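PDB 4ANN: type VII secretion system protein EssB from Staphylococcus aureus, which forms a membrane-embedded part of the type VII (Ess) secretion system and is thought to be required for the secretion of EsxA and EsxB. Local coordinates for residues Tyr86-Lys91 with Leu185-Leu190; Arg142-Val147 with Thr175-Ala180. All blocks are in the same frame, centred on the assembly; numbering follows the deposited sequence.

Contact 1: Tyr86-Lys91 with Leu185-Leu190; sequences YLLNIK and LLTAFL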
ATOM      1  N   TYR A  86       6.742   8.696   9.052  1.00  5.85           N
ATOM      2  CA  TYR A  86       6.311   8.081   7.826  1.00  5.85           C
ATOM      3  C   TYR A  86       5.409   6.886   8.098  1.00  5.85           C
ATOM      4  O   TYR A  86       4.335   6.728   7.464  1.00  6.44           O
ATOM      5  CB  TYR A  86       7.507   7.663   6.974  1.00  6.04           C
ATOM      6  CG  TYR A  86       8.114   8.794   6.139  1.00  6.06           C
ATOM      7  CD1 TYR A  86       8.564   9.992   6.670  1.00  6.79           C
ATOM      8  CD2 TYR A  86       8.225   8.652   4.751  1.00  6.22           C
ATOM      9  CE1 TYR A  86       9.099  10.985   5.894  1.00  7.47           C
ATOM     10  CE2 TYR A  86       8.765   9.649   3.972  1.00  6.41           C
ATOM     11  CZ  TYR A  86       9.191  10.836   4.539  1.00  6.82           C
ATOM     12  OH  TYR A  86       9.710  11.845   3.779  1.00  7.92           O
ATOM     13  N   LEU A  87       5.803   6.017   9.021  1.00  5.73           N
ATOM     14  CA  LEU A  87       4.987   4.846   9.353  1.00  6.11           C
ATOM     15  C   LEU A  87       3.610   5.238   9.873  1.00  5.94           C
ATOM     16  O   LEU A  87       2.605   4.632   9.471  1.00  6.71           O
ATOM     17  CB  LEU A  87       5.704   3.966  10.353  1.00  6.45           C
ATOM     18  CG  LEU A  87       6.900   3.178   9.863  1.00  6.27           C
ATOM     19  CD1 LEU A  87       7.653   2.580  11.029  1.00  6.97           C
ATOM     20  CD2 LEU A  87       6.474   2.121   8.878  1.00  6.72           C
ATOM     21  N   LEU A  88       3.545   6.231  10.749  1.00  6.18           N
ATOM     22  CA  LEU A  88       2.282   6.726  11.269  1.00  6.33           C
ATOM     23  C   LEU A  88       1.408   7.244  10.148  1.00  6.57           C
ATOM     24  O   LEU A  88       0.187   7.053  10.143  1.00  8.84           O
ATOM     25  CB  LEU A  88       2.535   7.771  12.321  1.00  7.25           C
ATOM     26  CG  LEU A  88       2.916   7.221  13.706  1.00  8.28           C
ATOM     27  CD1 LEU A  88       3.615   8.265  14.553  1.00 10.44           C
ATOM     28  CD2 LEU A  88       1.655   6.709  14.429  1.00 11.16           C
ATOM     29  N   ASN A  89       2.010   7.912   9.174  1.00  5.92           N
ATOM     30  CA  ASN A  89       1.225   8.483   8.077  1.00  6.25           C
ATOM     31  C   ASN A  89       0.630   7.459   7.162  1.00  6.44           C
ATOM     32  O   ASN A  89      -0.313   7.802   6.417  1.00  7.06           O
ATOM     33  CB  ASN A  89       2.069   9.480   7.279  1.00  6.39           C
ATOM     34  CG  ASN A  89       2.336  10.797   8.013  1.00  6.39           C
ATOM     35  OD1 ASN A  89       1.654  11.136   8.973  1.00  7.61           O
ATOM     36  ND2 ASN A  89       3.304  11.528   7.518  1.00  6.76           N
ATOM     37  N   ILE A  90       1.112   6.224   7.146  1.00  6.69           N
ATOM     38  CA  ILE A  90       0.574   5.193   6.228  1.00  7.01           C
ATOM     39  C   ILE A  90      -0.922   5.038   6.396  1.00  7.65           C
ATOM     40  O   ILE A  90      -1.649   4.767   5.444  1.00  8.84           O
ATOM     41  CB  ILE A  90       1.308   3.861   6.416  1.00  7.30           C
ATOM     42  CG1 ILE A  90       2.757   3.968   5.962  1.00  7.26           C
ATOM     43  CG2 ILE A  90       0.553   2.704   5.758  1.00  9.20           C
ATOM     44  CD1 ILE A  90       3.623   2.766   6.311  1.00  7.56           C
ATOM     45  N   LYS A  91      -1.426   5.198   7.618  0.80  8.47           N
ATOM     46  CA  LYS A  91      -2.856   5.029   7.888  0.80 10.39           C
ATOM     47  C   LYS A  91      -3.710   5.964   7.064  0.80  9.72           C
ATOM     48  O   LYS A  91      -4.924   5.702   6.888  0.80 11.18           O
ATOM     49  CB  LYS A  91      -3.091   5.220   9.396  0.80 13.94           C
ATOM     50  CG  LYS A  91      -3.261   6.662   9.877  0.80 22.24           C
ATOM     51  CD  LYS A  91      -3.842   6.649  11.281  0.80 31.50           C
ATOM     52  CE  LYS A  91      -4.057   7.966  12.006  0.80 36.81           C
ATOM     53  NZ  LYS A  91      -4.990   7.779  13.174  0.80 47.71           N
ATOM     54  N   LEU A 185      -4.601   0.725  18.305  1.00 12.38           N
ATOM     55  CA  LEU A 185      -3.620   0.316  19.282  1.00 12.59           C
ATOM     56  C   LEU A 185      -2.271   0.219  18.587  1.00 11.10           C
ATOM     57  O   LEU A 185      -1.275   0.536  19.251  1.00 12.40           O
ATOM     58  CB  LEU A 185      -3.976  -0.964  20.039  1.00 13.46           C
ATOM     59  CG  LEU A 185      -5.174  -0.831  20.999  1.00 16.41           C
ATOM     60  CD1 LEU A 185      -5.730  -2.173  21.396  1.00 18.11           C
ATOM     61  CD2 LEU A 185      -4.753  -0.008  22.193  1.00 20.01           C
ATOM     62  N   LEU A 186      -2.169  -0.159  17.333  1.00 10.70           N
ATOM     63  CA  LEU A 186      -0.880  -0.084  16.641  1.00 10.30           C
ATOM     64  C   LEU A 186      -0.441   1.367  16.537  1.00  9.93           C
ATOM     65  O   LEU A 186       0.733   1.678  16.803  1.00 10.34           O
ATOM     66  CB  LEU A 186      -0.948  -0.728  15.250  1.00 10.27           C
ATOM     67  CG  LEU A 186       0.319  -0.676  14.454  1.00 10.68           C
ATOM     68  CD1 LEU A 186       1.487  -1.368  15.166  1.00 11.20           C
ATOM     69  CD2 LEU A 186       0.122  -1.300  13.069  1.00 11.37           C
ATOM     70  N   THR A 187      -1.339   2.260  16.170  1.00 11.13           N
ATOM     71  CA  THR A 187      -1.031   3.704  16.114  1.00 12.00           C
ATOM     72  C   THR A 187      -0.508   4.172  17.441  1.00 11.43           C
ATOM     73  O   THR A 187       0.444   4.945  17.525  1.00 11.66           O
ATOM     74  CB  THR A 187      -2.337   4.476  15.766  1.00 12.86           C
ATOM     75  OG1 THR A 187      -2.737   4.058  14.467  1.00 15.31           O
ATOM     76  CG2 THR A 187      -2.034   5.974  15.808  1.00 14.99           C
ATOM     77  N   ALA A 188      -1.160   3.773  18.510  1.00 12.29           N
ATOM     78  CA  ALA A 188      -0.803   4.215  19.854  1.00 13.49           C
ATOM     79  C   ALA A 188       0.555   3.711  20.221  1.00 12.43           C
ATOM     80  O   ALA A 188       1.376   4.436  20.792  1.00 14.38           O
ATOM     81  CB  ALA A 188      -1.816   3.726  20.910  1.00 17.88           C
ATOM     82  N   PHE A 189       0.853   2.467  19.835  1.00 11.67           N
ATOM     83  CA  PHE A 189       2.204   1.932  20.054  1.00 12.11           C
ATOM     84  C   PHE A 189       3.246   2.757  19.319  1.00 10.79           C
ATOM     85  O   PHE A 189       4.298   3.139  19.862  1.00 12.47           O
ATOM     86  CB  PHE A 189       2.262   0.480  19.668  1.00 13.67           C
ATOM     87  CG  PHE A 189       3.663  -0.077  19.747  1.00 15.07           C
ATOM     88  CD1 PHE A 189       4.229  -0.343  20.977  1.00 19.88           C
ATOM     89  CD2 PHE A 189       4.391  -0.286  18.604  1.00 16.82           C
ATOM     90  CE1 PHE A 189       5.523  -0.818  21.054  1.00 22.98           C
ATOM     91  CE2 PHE A 189       5.683  -0.800  18.683  1.00 18.33           C
ATOM     92  CZ  PHE A 189       6.233  -1.086  19.898  1.00 21.38           C
ATOM     93  N   LEU A 190       2.985   3.033  18.030  1.00  9.96           N
ATOM     94  CA  LEU A 190       3.952   3.821  17.234  1.00  9.82           C
ATOM     95  C   LEU A 190       4.140   5.192  17.842  1.00 10.25           C
ATOM     96  O   LEU A 190       5.272   5.721  17.929  1.00 11.30           O
ATOM     97  CB  LEU A 190       3.499   3.905  15.787  1.00  9.94           C
ATOM     98  CG  LEU A 190       3.517   2.586  14.952  1.00 10.60           C
ATOM     99  CD1 LEU A 190       2.843   2.857  13.611  1.00 12.56           C
ATOM    100  CD2 LEU A 190       4.908   2.063  14.801  1.00 13.57           C
TER

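Contact 2: Arg142-Val147 with Thr175-Ala180; sequences RYKALV and TKVIEA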
ATOM      1  N   ARG A 142      -0.755  -6.457   7.245  1.00  7.06           N
ATOM      2  CA  ARG A 142       0.185  -5.834   6.296  1.00  6.46           C
ATOM      3  C   ARG A 142       0.851  -4.597   6.898  1.00  6.41           C
ATOM      4  O   ARG A 142       2.066  -4.372   6.714  1.00  6.65           O
ATOM      5  CB  ARG A 142      -0.535  -5.551   4.994  1.00  6.64           C
ATOM      6  CG  ARG A 142      -0.877  -6.784   4.217  1.00  7.55           C
ATOM      7  CD  ARG A 142      -1.823  -6.513   3.041  1.00  9.02           C
ATOM      8  NE  ARG A 142      -1.902  -7.708   2.232  1.00 10.93           N
ATOM      9  CZ  ARG A 142      -1.103  -8.008   1.219  1.00 12.04           C
ATOM     10  NH1 ARG A 142      -0.180  -7.169   0.719  1.00 10.83           N
ATOM     11  NH2 ARG A 142      -1.261  -9.158   0.620  1.00 17.86           N
ATOM     12  N   TYR A 143       0.105  -3.773   7.627  1.00  6.24           N
ATOM     13  CA  TYR A 143       0.687  -2.599   8.285  1.00  6.13           C
ATOM     14  C   TYR A 143       1.741  -3.016   9.305  1.00  5.81           C
ATOM     15  O   TYR A 143       2.839  -2.460   9.358  1.00  5.91           O
ATOM     16  CB  TYR A 143      -0.471  -1.770   8.864  1.00  7.03           C
ATOM     17  CG  TYR A 143      -0.163  -0.359   9.228  1.00  7.22           C
ATOM     18  CD1 TYR A 143       1.072   0.271   9.225  1.00  8.39           C
ATOM     19  CD2 TYR A 143      -1.228   0.439   9.601  1.00 14.16           C
ATOM     20  CE1 TYR A 143       1.227   1.585   9.604  1.00  8.35           C
ATOM     21  CE2 TYR A 143      -1.083   1.766   9.979  1.00 15.42           C
ATOM     22  CZ  TYR A 143       0.158   2.345   9.942  1.00 10.51           C
ATOM     23  OH  TYR A 143       0.306   3.675  10.323  1.00 12.89           O
ATOM     24  N   LYS A 144       1.436  -4.034  10.111  1.00  6.02           N
ATOM     25  CA  LYS A 144       2.386  -4.563  11.048  1.00  6.26           C
ATOM     26  C   LYS A 144       3.661  -5.017  10.361  1.00  6.00           C
ATOM     27  O   LYS A 144       4.776  -4.767  10.833  1.00  5.99           O
ATOM     28  CB  LYS A 144       1.771  -5.724  11.839  1.00  6.67           C
ATOM     29  CG  LYS A 144       0.706  -5.319  12.828  1.00  6.93           C
ATOM     30  CD  LYS A 144      -0.043  -6.481  13.424  1.00  7.49           C
ATOM     31  CE  LYS A 144      -0.922  -6.074  14.571  1.00  8.20           C
ATOM     32  NZ  LYS A 144      -1.670  -7.255  15.130  1.00  9.74           N
ATOM     33  N   ALA A 145       3.498  -5.731   9.246  1.00  5.81           N
ATOM     34  CA  ALA A 145       4.644  -6.216   8.506  1.00  5.99           C
ATOM     35  C   ALA A 145       5.500  -5.061   7.982  1.00  5.47           C
ATOM     36  O   ALA A 145       6.739  -5.135   8.029  1.00  6.11           O
ATOM     37  CB  ALA A 145       4.225  -7.142   7.394  1.00  5.94           C
ATOM     38  N   LEU A 146       4.886  -4.000   7.508  1.00  5.61           N
ATOM     39  CA  LEU A 146       5.635  -2.820   7.096  1.00  5.46           C
ATOM     40  C   LEU A 146       6.429  -2.215   8.251  1.00  5.61           C
ATOM     41  O   LEU A 146       7.580  -1.814   8.103  1.00  6.14           O
ATOM     42  CB  LEU A 146       4.723  -1.744   6.478  1.00  6.25           C
ATOM     43  CG  LEU A 146       4.089  -2.098   5.124  1.00  6.37           C
ATOM     44  CD1 LEU A 146       3.122  -1.003   4.721  1.00  7.85           C
ATOM     45  CD2 LEU A 146       5.096  -2.294   4.040  1.00  6.92           C
ATOM     46  N   VAL A 147       5.810  -2.112   9.440  1.00  5.67           N
ATOM     47  CA  VAL A 147       6.508  -1.577  10.597  1.00  5.76           C
ATOM     48  C   VAL A 147       7.743  -2.430  10.913  1.00  5.86           C
ATOM     49  O   VAL A 147       8.843  -1.936  11.154  1.00  6.41           O
ATOM     50  CB  VAL A 147       5.562  -1.474  11.797  1.00  6.36           C
ATOM     51  CG1 VAL A 147       6.351  -1.147  13.069  1.00  7.39           C
ATOM     52  CG2 VAL A 147       4.454  -0.453  11.558  1.00  6.83           C
ATOM     53  N   THR A 175       7.453  -8.415  18.681  1.00  9.95           N
ATOM     54  CA  THR A 175       6.295  -9.020  19.390  1.00 11.37           C
ATOM     55  C   THR A 175       5.242  -7.983  19.725  1.00  9.82           C
ATOM     56  O   THR A 175       4.057  -8.244  19.611  1.00 11.21           O
ATOM     57  CB  THR A 175       6.815  -9.731  20.642  1.00 13.21           C
ATOM     58  OG1 THR A 175       7.628 -10.784  20.207  1.00 16.23           O
ATOM     59  CG2 THR A 175       5.653 -10.272  21.501  1.00 20.70           C
ATOM     60  N   LYS A 176       5.665  -6.811  20.217  1.00 10.62           N
ATOM     61  CA  LYS A 176       4.705  -5.781  20.582  1.00 11.05           C
ATOM     62  C   LYS A 176       3.908  -5.331  19.365  1.00  9.92           C
ATOM     63  O   LYS A 176       2.703  -5.088  19.434  1.00 11.88           O
ATOM     64  CB  LYS A 176       5.329  -4.579  21.258  1.00 14.06           C
ATOM     65  CG  LYS A 176       5.825  -4.860  22.694  1.00 23.24           C
ATOM     66  N   VAL A 177       4.592  -5.184  18.196  1.00  8.62           N
ATOM     67  CA  VAL A 177       3.890  -4.819  16.983  1.00  8.04           C
ATOM     68  C   VAL A 177       2.865  -5.895  16.634  1.00  7.90           C
ATOM     69  O   VAL A 177       1.706  -5.606  16.341  1.00  8.89           O
ATOM     70  CB  VAL A 177       4.910  -4.608  15.835  1.00  7.90           C
ATOM     71  CG1 VAL A 177       4.187  -4.467  14.516  1.00  8.31           C
ATOM     72  CG2 VAL A 177       5.758  -3.378  16.110  1.00  9.72           C
ATOM     73  N   ILE A 178       3.264  -7.148  16.651  1.00  7.81           N
ATOM     74  CA  ILE A 178       2.439  -8.258  16.279  1.00  8.49           C
ATOM     75  C   ILE A 178       1.225  -8.374  17.164  1.00  9.26           C
ATOM     76  O   ILE A 178       0.126  -8.733  16.685  1.00 10.46           O
ATOM     77  CB  ILE A 178       3.265  -9.553  16.261  1.00  8.74           C
ATOM     78  CG1 ILE A 178       4.200  -9.537  15.029  1.00  9.07           C
ATOM     79  CG2 ILE A 178       2.377 -10.787  16.282  1.00 10.26           C
ATOM     80  CD1 ILE A 178       5.279 -10.593  15.062  1.00 11.21           C
ATOM     81  N   GLU A 179       1.398  -8.090  18.437  0.70 10.18           N
ATOM     82  CA  GLU A 179       0.321  -8.253  19.400  0.70 12.44           C
ATOM     83  C   GLU A 179      -0.653  -7.092  19.397  0.70 13.33           C
ATOM     84  O   GLU A 179      -1.722  -7.235  20.028  0.70 15.55           O
ATOM     85  CB  GLU A 179       0.900  -8.512  20.779  0.70 14.92           C
ATOM     86  CG  GLU A 179       1.510  -9.925  20.821  0.70 18.07           C
ATOM     87  CD  GLU A 179       1.847 -10.227  22.272  0.70 19.38           C
ATOM     88  OE1 GLU A 179       1.614  -9.271  23.045  0.70 28.98           O
ATOM     89  OE2 GLU A 179       2.313 -11.339  22.417  0.70 22.37           O
ATOM     90  N   ALA A 180      -0.355  -5.964  18.789  1.00 12.25           N
ATOM     91  CA  ALA A 180      -1.300  -4.824  18.817  1.00 12.20           C
ATOM     92  C   ALA A 180      -2.636  -5.253  18.332  1.00 12.69           C
ATOM     93  O   ALA A 180      -2.774  -5.827  17.238  1.00 13.18           O
ATOM     94  CB  ALA A 180      -0.783  -3.676  17.966  1.00 12.91           C
TER

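Contact 1: Tyr86-Lys91 with Leu185-Leu190
In the helical half of the EssB cytoplasmic segment, whose YukC sequence family belongs to the protein-kinase clan, consistent with a kinase-like fold, L88 near the end of helix 80-89 lies against T187 and L190 of the final helix, 183-192. The two helices run in roughly opposite directions, and their backbones come nearest at L88 and T187, with the CA atoms 6.6 Å apart. The contact is almost entirely apolar and is carried by one leucine branch. CD2 of L88 reaches the second helix and touches CB of L190 at 3.6 Å, while CG of L88 lies 4.0 Å from that same CB. The two leucines slide past each other in opposite directions, so L88 meets the root of L190 more closely than its tip: CD1 of L190 is 4.1 Å from CD2 of L88. One residue back, L87 also faces the helix, but its CB comes only within 4.5 Å of CD1 of L190. L87 is buried mainly by other neighbours, among them A150 and F151 of helix 136-151 and I75.

T187 offers its methyl to this apolar group and turns its hydroxyl inward to its own helix. With CG2 anti to the backbone N, OG1 lies beside that N and hydrogen-bonds to L183 O one turn earlier. K91 runs alongside T187 on the exposed side; it is modelled in two conformers, so the approach of its CD to T187 OG1 is uncertain. Y194 packs on L88 from beyond the last helix. The CD2 methyl of L88 also rests on the backbone of that helix, 3.8 Å from the carbonyl oxygen of T187 and 4.0 Å from its CG2.

Contact 2: Arg142-Val147 with Thr175-Ala180
Two carbonyl groups, those of I178 and A180, receive the ammonium of K144 in different ways. NZ of K144 stands above the I178 carbonyl plane, 49° out of it, and binds I178 O at 2.8 Å. The A180 carbonyl takes the same nitrogen in its plane, with a C=O...N angle of 150° and an equal distance of 2.8 Å from K144 NZ to A180 O. Gripped by both oxygens, the tip of the lysine is fixed in position.

Its chain gets there fully extended beyond CG, sliding past V177. On the way CE of K144 comes within 3.2 Å of V177 O, a close approach of a methylene that the neighbouring ammonium would be expected to make slightly positive. CB of A180 lies beside it, 4.2 Å from CE of K144.

The frame is a pair of nearly antiparallel helices, 136-151 and 172-179, whose axes in these segments pass 9.5 Å apart at 166°. The ammonium of K144 sits at the C-terminal end of helix 172-179, with A180 just beyond it, where main-chain carbonyls run out of helical N-H partners and where a positive charge would be expected to sit well with the helix dipole.

Nearer the start of the lysine side chain the contact turns apolar. V177 directs CG1, anti to its own backbone N, at the base of K144, 3.8 Å from K144 CB and 3.7 Å from K144 O. Its other methyl, CG2, meets CG1 of V147, one turn further along helix 136-151, at 3.8 Å. I148 closes over V177 and I178 from the same helix.

Overall arrangement
The two contacts lie on the same side of the chain's centre, their own centres 10 Å apart, and belong to one group of packed helices. Along the chain, contact 2 is nested inside the loop closed by contact 1: helix 80-89 comes first, then helix 136-151, and later helices 172-179 and 183-192 in succession. Y143, on helix 136-151, ties them together, its OH lying 2.6 Å from L87 O in a probable hydrogen bond. A second link is F189 CE2, 3.6 Å from V177 CG2, and V147 touches L190. Helix 136-151 thus touches the other three helices of the two contacts, tying helix 80-89 to the C-terminal pair.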